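Local atomic coordinates of collectin placenta 1 (PDB entry 2OX9), a protein that binds the leukocyte cell-surface glycan Lewis(x) through a calcium-dependent C-type lectin domain and probably acts as a scavenger receptor. Residues E24-A29 with G65-E70; G108-Y111 with D117-C120. One frame throughout, in Å; residues are numbered along the deposited sequence.

Contact 1. Residues E24-A29 with G65-E70. With CA (calcium ion), chain I.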
ATOM      1  N   GLU A  24       3.473   7.313   8.728  1.00 19.96           N
ATOM      2  CA  GLU A  24       4.458   8.109   7.983  1.00 19.74           C
ATOM      3  C   GLU A  24       3.993   8.513   6.577  1.00 16.43           C
ATOM      4  O   GLU A  24       3.021   7.970   6.054  1.00 15.34           O
ATOM      5  CB  GLU A  24       5.750   7.305   7.835  1.00 22.23           C
ATOM      6  CG  GLU A  24       6.284   6.675   9.114  1.00 28.00           C
ATOM      7  CD  GLU A  24       6.967   7.672  10.026  1.00 31.43           C
ATOM      8  OE1 GLU A  24       7.901   8.359   9.562  1.00 33.41           O
ATOM      9  OE2 GLU A  24       6.581   7.762  11.210  1.00 35.51           O
ATOM     10  N   ILE A  25       4.693   9.464   5.964  1.00 12.78           N
ATOM     11  CA  ILE A  25       4.350   9.869   4.605  1.00 14.22           C
ATOM     12  C   ILE A  25       4.809   8.705   3.734  1.00 13.64           C
ATOM     13  O   ILE A  25       5.579   7.860   4.200  1.00 12.78           O
ATOM     14  CB  ILE A  25       5.085  11.160   4.165  1.00 16.26           C
ATOM     15  CG1 ILE A  25       6.600  10.959   4.212  1.00 14.44           C
ATOM     16  CG2 ILE A  25       4.677  12.311   5.054  1.00 17.13           C
ATOM     17  CD1 ILE A  25       7.382  12.185   3.737  1.00 19.49           C
ATOM     18  N   PHE A  26       4.367   8.666   2.479  1.00 13.68           N
ATOM     19  CA  PHE A  26       4.724   7.557   1.593  1.00 15.34           C
ATOM     20  C   PHE A  26       6.201   7.209   1.499  1.00 17.75           C
ATOM     21  O   PHE A  26       6.574   6.056   1.698  1.00 18.09           O
ATOM     22  CB  PHE A  26       4.212   7.793   0.176  1.00 16.32           C
ATOM     23  CG  PHE A  26       4.351   6.588  -0.726  1.00 12.84           C
ATOM     24  CD1 PHE A  26       3.428   5.539  -0.656  1.00 14.80           C
ATOM     25  CD2 PHE A  26       5.393   6.500  -1.642  1.00 16.02           C
ATOM     26  CE1 PHE A  26       3.537   4.425  -1.485  1.00 14.36           C
ATOM     27  CE2 PHE A  26       5.516   5.382  -2.481  1.00 14.88           C
ATOM     28  CZ  PHE A  26       4.582   4.343  -2.400  1.00 15.88           C
ATOM     29  N   GLU A  27       7.040   8.193   1.182  1.00 17.81           N
ATOM     30  CA  GLU A  27       8.471   7.940   1.034  1.00 19.82           C
ATOM     31  C   GLU A  27       9.139   7.436   2.300  1.00 17.87           C
ATOM     32  O   GLU A  27      10.103   6.665   2.241  1.00 16.48           O
ATOM     33  CB  GLU A  27       9.202   9.190   0.524  1.00 21.47           C
ATOM     34  CG  GLU A  27       9.140  10.401   1.434  1.00 26.14           C
ATOM     35  CD  GLU A  27      10.203  11.439   1.088  1.00 30.21           C
ATOM     36  OE1 GLU A  27      10.245  11.900  -0.073  1.00 31.20           O
ATOM     37  OE2 GLU A  27      10.999  11.795   1.984  1.00 33.20           O
ATOM     38  N   ASP A  28       8.637   7.874   3.447  1.00 17.08           N
ATOM     39  CA  ASP A  28       9.197   7.430   4.711  1.00 16.54           C
ATOM     40  C   ASP A  28       8.752   5.989   4.983  1.00 16.58           C
ATOM     41  O   ASP A  28       9.497   5.196   5.565  1.00 14.65           O
ATOM     42  CB  ASP A  28       8.751   8.365   5.845  1.00 20.31           C
ATOM     43  CG  ASP A  28       9.513   9.697   5.849  1.00 24.71           C
ATOM     44  OD1 ASP A  28       9.129  10.607   6.616  1.00 25.92           O
ATOM     45  OD2 ASP A  28      10.499   9.838   5.091  1.00 26.90           O
ATOM     46  N   ALA A  29       7.537   5.651   4.551  1.00 14.60           N
ATOM     47  CA  ALA A  29       7.011   4.301   4.730  1.00 14.22           C
ATOM     48  C   ALA A  29       7.831   3.336   3.861  1.00 14.56           C
ATOM     49  O   ALA A  29       8.202   2.237   4.282  1.00 12.17           O
ATOM     50  CB  ALA A  29       5.542   4.261   4.314  1.00 11.84           C
ATOM     51  N   GLY A  65       2.374  -0.577  -1.845  1.00 13.08           N
ATOM     52  CA  GLY A  65       3.414  -0.199  -2.800  1.00 15.86           C
ATOM     53  C   GLY A  65       2.992   0.109  -4.226  1.00 17.10           C
ATOM     54  O   GLY A  65       3.562  -0.449  -5.171  1.00 16.55           O
ATOM     55  N   LEU A  66       2.033   1.021  -4.377  1.00 13.09           N
ATOM     56  CA  LEU A  66       1.493   1.392  -5.683  1.00 13.35           C
ATOM     57  C   LEU A  66       1.459   2.904  -5.890  1.00 14.81           C
ATOM     58  O   LEU A  66       0.944   3.632  -5.040  1.00 12.77           O
ATOM     59  CB  LEU A  66       0.064   0.862  -5.798  1.00 12.09           C
ATOM     60  CG  LEU A  66      -0.578   0.938  -7.173  1.00 14.43           C
ATOM     61  CD1 LEU A  66       0.087  -0.119  -8.041  1.00 14.24           C
ATOM     62  CD2 LEU A  66      -2.080   0.682  -7.097  1.00 13.98           C
ATOM     63  N   THR A  67       1.978   3.377  -7.024  1.00 15.15           N
ATOM     64  CA  THR A  67       1.977   4.814  -7.313  1.00 15.47           C
ATOM     65  C   THR A  67       1.861   5.078  -8.811  1.00 16.43           C
ATOM     66  O   THR A  67       2.034   4.168  -9.636  1.00 14.51           O
ATOM     67  CB  THR A  67       3.282   5.518  -6.854  1.00 19.95           C
ATOM     68  OG1 THR A  67       4.352   5.157  -7.733  1.00 20.47           O
ATOM     69  CG2 THR A  67       3.656   5.126  -5.438  1.00 22.44           C
ATOM     70  N   ASP A  68       1.571   6.330  -9.158  1.00 17.03           N
ATOM     71  CA  ASP A  68       1.475   6.733 -10.558  1.00 20.18           C
ATOM     72  C   ASP A  68       2.220   8.061 -10.707  1.00 23.07           C
ATOM     73  O   ASP A  68       1.810   8.951 -11.458  1.00 23.65           O
ATOM     74  CB  ASP A  68      -0.002   6.847 -10.997  1.00 20.39           C
ATOM     75  CG  ASP A  68      -0.702   8.071 -10.435  1.00 19.68           C
ATOM     76  OD1 ASP A  68      -0.291   8.567  -9.374  1.00 21.27           O
ATOM     77  OD2 ASP A  68      -1.687   8.533 -11.048  1.00 21.30           O
ATOM     78  N   SER A  69       3.324   8.176  -9.968  1.00 24.94           N
ATOM     79  CA  SER A  69       4.167   9.369  -9.986  1.00 28.94           C
ATOM     80  C   SER A  69       4.965   9.466 -11.277  1.00 29.06           C
ATOM     81  O   SER A  69       5.200  10.560 -11.783  1.00 29.74           O
ATOM     82  CB  SER A  69       5.151   9.355  -8.812  1.00 29.48           C
ATOM     83  OG  SER A  69       4.475   9.412  -7.570  1.00 34.27           O
ATOM     84  N   GLU A  70       5.392   8.317 -11.792  1.00 30.60           N
ATOM     85  CA  GLU A  70       6.177   8.264 -13.021  1.00 30.11           C
ATOM     86  C   GLU A  70       5.379   8.861 -14.174  1.00 28.97           C
ATOM     87  O   GLU A  70       5.891   9.672 -14.948  1.00 29.07           O
ATOM     88  CB  GLU A  70       6.547   6.814 -13.348  1.00 32.94           C
ATOM     89  CG  GLU A  70       7.985   6.619 -13.810  1.00 36.06           C
ATOM     90  CD  GLU A  70       8.243   5.230 -14.388  1.00 39.90           C
ATOM     91  OE1 GLU A  70       7.957   4.221 -13.702  1.00 38.78           O
ATOM     92  OE2 GLU A  70       8.739   5.151 -15.535  1.00 42.17           O
TER
HETATM   93 CA    CA I 801      -2.183  10.443  -9.668  1.00 16.82          CA
HETATM   94  O   HOH W   1      -4.724   9.864  -9.250  1.00 18.06           O

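Contact 2. Residues G108-Y111 with D117-C120. With CA (calcium ion), chain J.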
ATOM      1  N   GLY A 108      -3.361   3.636  -1.107  1.00 10.46           N
ATOM      2  CA  GLY A 108      -3.534   3.118   0.236  1.00  9.84           C
ATOM      3  C   GLY A 108      -4.897   2.483   0.443  1.00 11.50           C
ATOM      4  O   GLY A 108      -5.841   2.731  -0.317  1.00 10.06           O
ATOM      5  N   LEU A 109      -4.993   1.652   1.480  1.00 10.76           N
ATOM      6  CA  LEU A 109      -6.226   0.951   1.815  1.00 10.15           C
ATOM      7  C   LEU A 109      -7.105   1.776   2.759  1.00 10.54           C
ATOM      8  O   LEU A 109      -6.635   2.270   3.790  1.00 10.41           O
ATOM      9  CB  LEU A 109      -5.889  -0.395   2.486  1.00 10.01           C
ATOM     10  CG  LEU A 109      -4.905  -1.311   1.739  1.00  9.47           C
ATOM     11  CD1 LEU A 109      -4.633  -2.576   2.524  1.00 11.08           C
ATOM     12  CD2 LEU A 109      -5.482  -1.660   0.397  1.00  8.85           C
ATOM     13  N   ILE A 110      -8.377   1.935   2.404  1.00 11.74           N
ATOM     14  CA  ILE A 110      -9.305   2.677   3.249  1.00 11.16           C
ATOM     15  C   ILE A 110     -10.403   1.734   3.761  1.00 11.40           C
ATOM     16  O   ILE A 110     -10.150   0.547   3.961  1.00 10.65           O
ATOM     17  CB  ILE A 110      -9.926   3.877   2.496  1.00 12.81           C
ATOM     18  CG1 ILE A 110     -10.484   3.421   1.150  1.00 12.21           C
ATOM     19  CG2 ILE A 110      -8.872   4.970   2.314  1.00 12.85           C
ATOM     20  CD1 ILE A 110     -11.197   4.519   0.392  1.00 13.95           C
ATOM     21  N   TYR A 111     -11.613   2.247   3.962  1.00 11.36           N
ATOM     22  CA  TYR A 111     -12.688   1.409   4.486  1.00 14.63           C
ATOM     23  C   TYR A 111     -12.923   0.138   3.680  1.00 14.18           C
ATOM     24  O   TYR A 111     -12.865   0.141   2.448  1.00 15.27           O
ATOM     25  CB  TYR A 111     -14.002   2.190   4.574  1.00 15.82           C
ATOM     26  CG  TYR A 111     -15.101   1.412   5.273  1.00 18.19           C
ATOM     27  CD1 TYR A 111     -14.977   1.047   6.616  1.00 18.35           C
ATOM     28  CD2 TYR A 111     -16.241   1.010   4.581  1.00 17.22           C
ATOM     29  CE1 TYR A 111     -15.970   0.294   7.255  1.00 20.89           C
ATOM     30  CE2 TYR A 111     -17.233   0.263   5.202  1.00 21.45           C
ATOM     31  CZ  TYR A 111     -17.095  -0.091   6.539  1.00 21.99           C
ATOM     32  OH  TYR A 111     -18.089  -0.823   7.150  1.00 24.81           O
ATOM     33  N   ASP A 117      -6.438   6.850  -3.827  1.00 11.00           N
ATOM     34  CA  ASP A 117      -5.194   7.542  -4.101  1.00 14.14           C
ATOM     35  C   ASP A 117      -5.113   8.743  -3.166  1.00 14.62           C
ATOM     36  O   ASP A 117      -6.097   9.469  -2.991  1.00 15.01           O
ATOM     37  CB  ASP A 117      -5.125   7.962  -5.583  1.00 15.09           C
ATOM     38  CG  ASP A 117      -6.338   8.776  -6.035  1.00 17.74           C
ATOM     39  OD1 ASP A 117      -7.434   8.612  -5.462  1.00 15.95           O
ATOM     40  OD2 ASP A 117      -6.193   9.572  -6.989  1.00 15.74           O
ATOM     41  N   PHE A 118      -3.960   8.914  -2.525  1.00 13.43           N
ATOM     42  CA  PHE A 118      -3.739  10.029  -1.600  1.00 14.94           C
ATOM     43  C   PHE A 118      -2.563  10.870  -2.096  1.00 17.42           C
ATOM     44  O   PHE A 118      -1.777  10.423  -2.934  1.00 14.90           O
ATOM     45  CB  PHE A 118      -3.332   9.554  -0.199  1.00 16.17           C
ATOM     46  CG  PHE A 118      -4.298   8.616   0.464  1.00 14.86           C
ATOM     47  CD1 PHE A 118      -4.292   7.263   0.163  1.00 13.13           C
ATOM     48  CD2 PHE A 118      -5.153   9.079   1.463  1.00 15.13           C
ATOM     49  CE1 PHE A 118      -5.119   6.376   0.853  1.00 17.09           C
ATOM     50  CE2 PHE A 118      -5.982   8.202   2.156  1.00 16.59           C
ATOM     51  CZ  PHE A 118      -5.962   6.847   1.849  1.00 11.12           C
ATOM     52  N   GLN A 119      -2.435  12.072  -1.544  1.00 18.18           N
ATOM     53  CA  GLN A 119      -1.320  12.945  -1.872  1.00 21.70           C
ATOM     54  C   GLN A 119      -0.216  12.220  -1.108  1.00 22.30           C
ATOM     55  O   GLN A 119      -0.440  11.759   0.008  1.00 22.82           O
ATOM     56  CB  GLN A 119      -1.565  14.343  -1.302  1.00 23.94           C
ATOM     57  CG  GLN A 119      -0.811  15.460  -2.010  1.00 31.54           C
ATOM     58  CD  GLN A 119      -1.305  16.837  -1.589  1.00 35.43           C
ATOM     59  OE1 GLN A 119      -2.500  17.137  -1.686  1.00 35.29           O
ATOM     60  NE2 GLN A 119      -0.390  17.680  -1.115  1.00 36.54           N
ATOM     61  N   CYS A 120       0.964  12.090  -1.694  1.00 23.26           N
ATOM     62  CA  CYS A 120       2.018  11.343  -1.024  1.00 24.71           C
ATOM     63  C   CYS A 120       2.544  11.892   0.297  1.00 24.62           C
ATOM     64  O   CYS A 120       3.318  11.218   0.975  1.00 23.63           O
ATOM     65  CB  CYS A 120       3.171  11.107  -1.991  1.00 27.07           C
ATOM     66  SG  CYS A 120       2.666  10.264  -3.527  1.00 35.47           S
TER
HETATM   67 CA    CA J 802      -8.337   9.846  -4.022  1.00 18.12          CA

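Contact 1. Residues E24-A29 with G65-E70
F26 and T67 carry this contact: the methyl CG2 of T67 lies 3.3 Å from CZ of F26 and 3.5 Å from CE2 of the same ring, so the far end of the phenyl group does the touching. The methyl meets the ring obliquely, and the two side chains run at a slant to one another. In both residues the bond from CA to CB points toward the other segment. With CG anti to the backbone N (chi1 -171°), F26 reaches outward from the helix, which is needed because the nearest CA atoms, those of F26 and G65, are 9.0 Å apart. The joint buried surface is small, 111 Å².

In the C-type lectin fold this joins the start of helix 26-35 to strand 66-67, beyond the corner at G65 where the chain leaves the main sheet. I25 is the N-cap residue, and its O accepts a 3.0 Å bond from A29 N in the first helical turn. Around the pair, C106 touches both F26 and T67, L40 packs on F26, and W63 meets the F26 ring edge-to-face.

Next to T67, D68 grips a calcium ion with both carboxylate oxygens: OD2 of D68 is 2.4 Å from the metal, and OD1 of D68 is 2.7 Å away. E72, N95, E104 and D105 complete the protein ligands, and S73 N donates a hydrogen bond to D68 OD2.

Contact 2. Residues G108-Y111 with D117-C120
At the glycan-binding calcium site, the hairpin of strands 106-109 and 115-118 brings G108 and I110 against the ring of F118. CE1 of F118 lies 3.7 Å from G108 CA at the ring edge, close to the ring plane, and the backbone N of G108 also lies at that edge, in plane. CG2 of I110 comes within 3.5 Å of F118 CZ, an apolar contact made obliquely. The torsion of F118, CG anti to its carbonyl carbon and beside the backbone N (chi1 -57°), turns the phenyl group so that its CD1-CE1 edge meets G108.

The strands are antiparallel, as in the sheet of C-type lectin domains that carries the sugar site; G108 and N116 share a backbone hydrogen bond. On D117 the CB points away from the partner strand. Its carboxylate OD1 binds the calcium ion at 2.1 Å, and the backbone O of D117 binds the same ion at 2.5 Å. Q92, D94, E104 and N116 also bind this metal, while N95 N holds D117 OD2 by a hydrogen bond. By nearest atoms, the I110 side chain lies about 4 Å from the bound fucose, and that of F118 about 4 Å from the galactose.

Contacts 1 and 2 are both buried; the centre of each lies about 8 Å from the centre of the chain, and the two centres are about 10 Å apart. Each turns on a phenylalanine, yet contact 1 links a helix start to a short strand 36 residues on, whereas contact 2 closes within one hairpin. They meet where F26 N lies 3.1 Å from C120 O, a probable hydrogen bond. W63 packs against both phenyl rings, and the C106-C120 disulfide ties a residue touching F26 and T67 to the end of 117-120. Their acidic residues serve different calcium ions: bidentate carboxylate in contact 1, one carboxylate oxygen plus the main-chain O in contact 2.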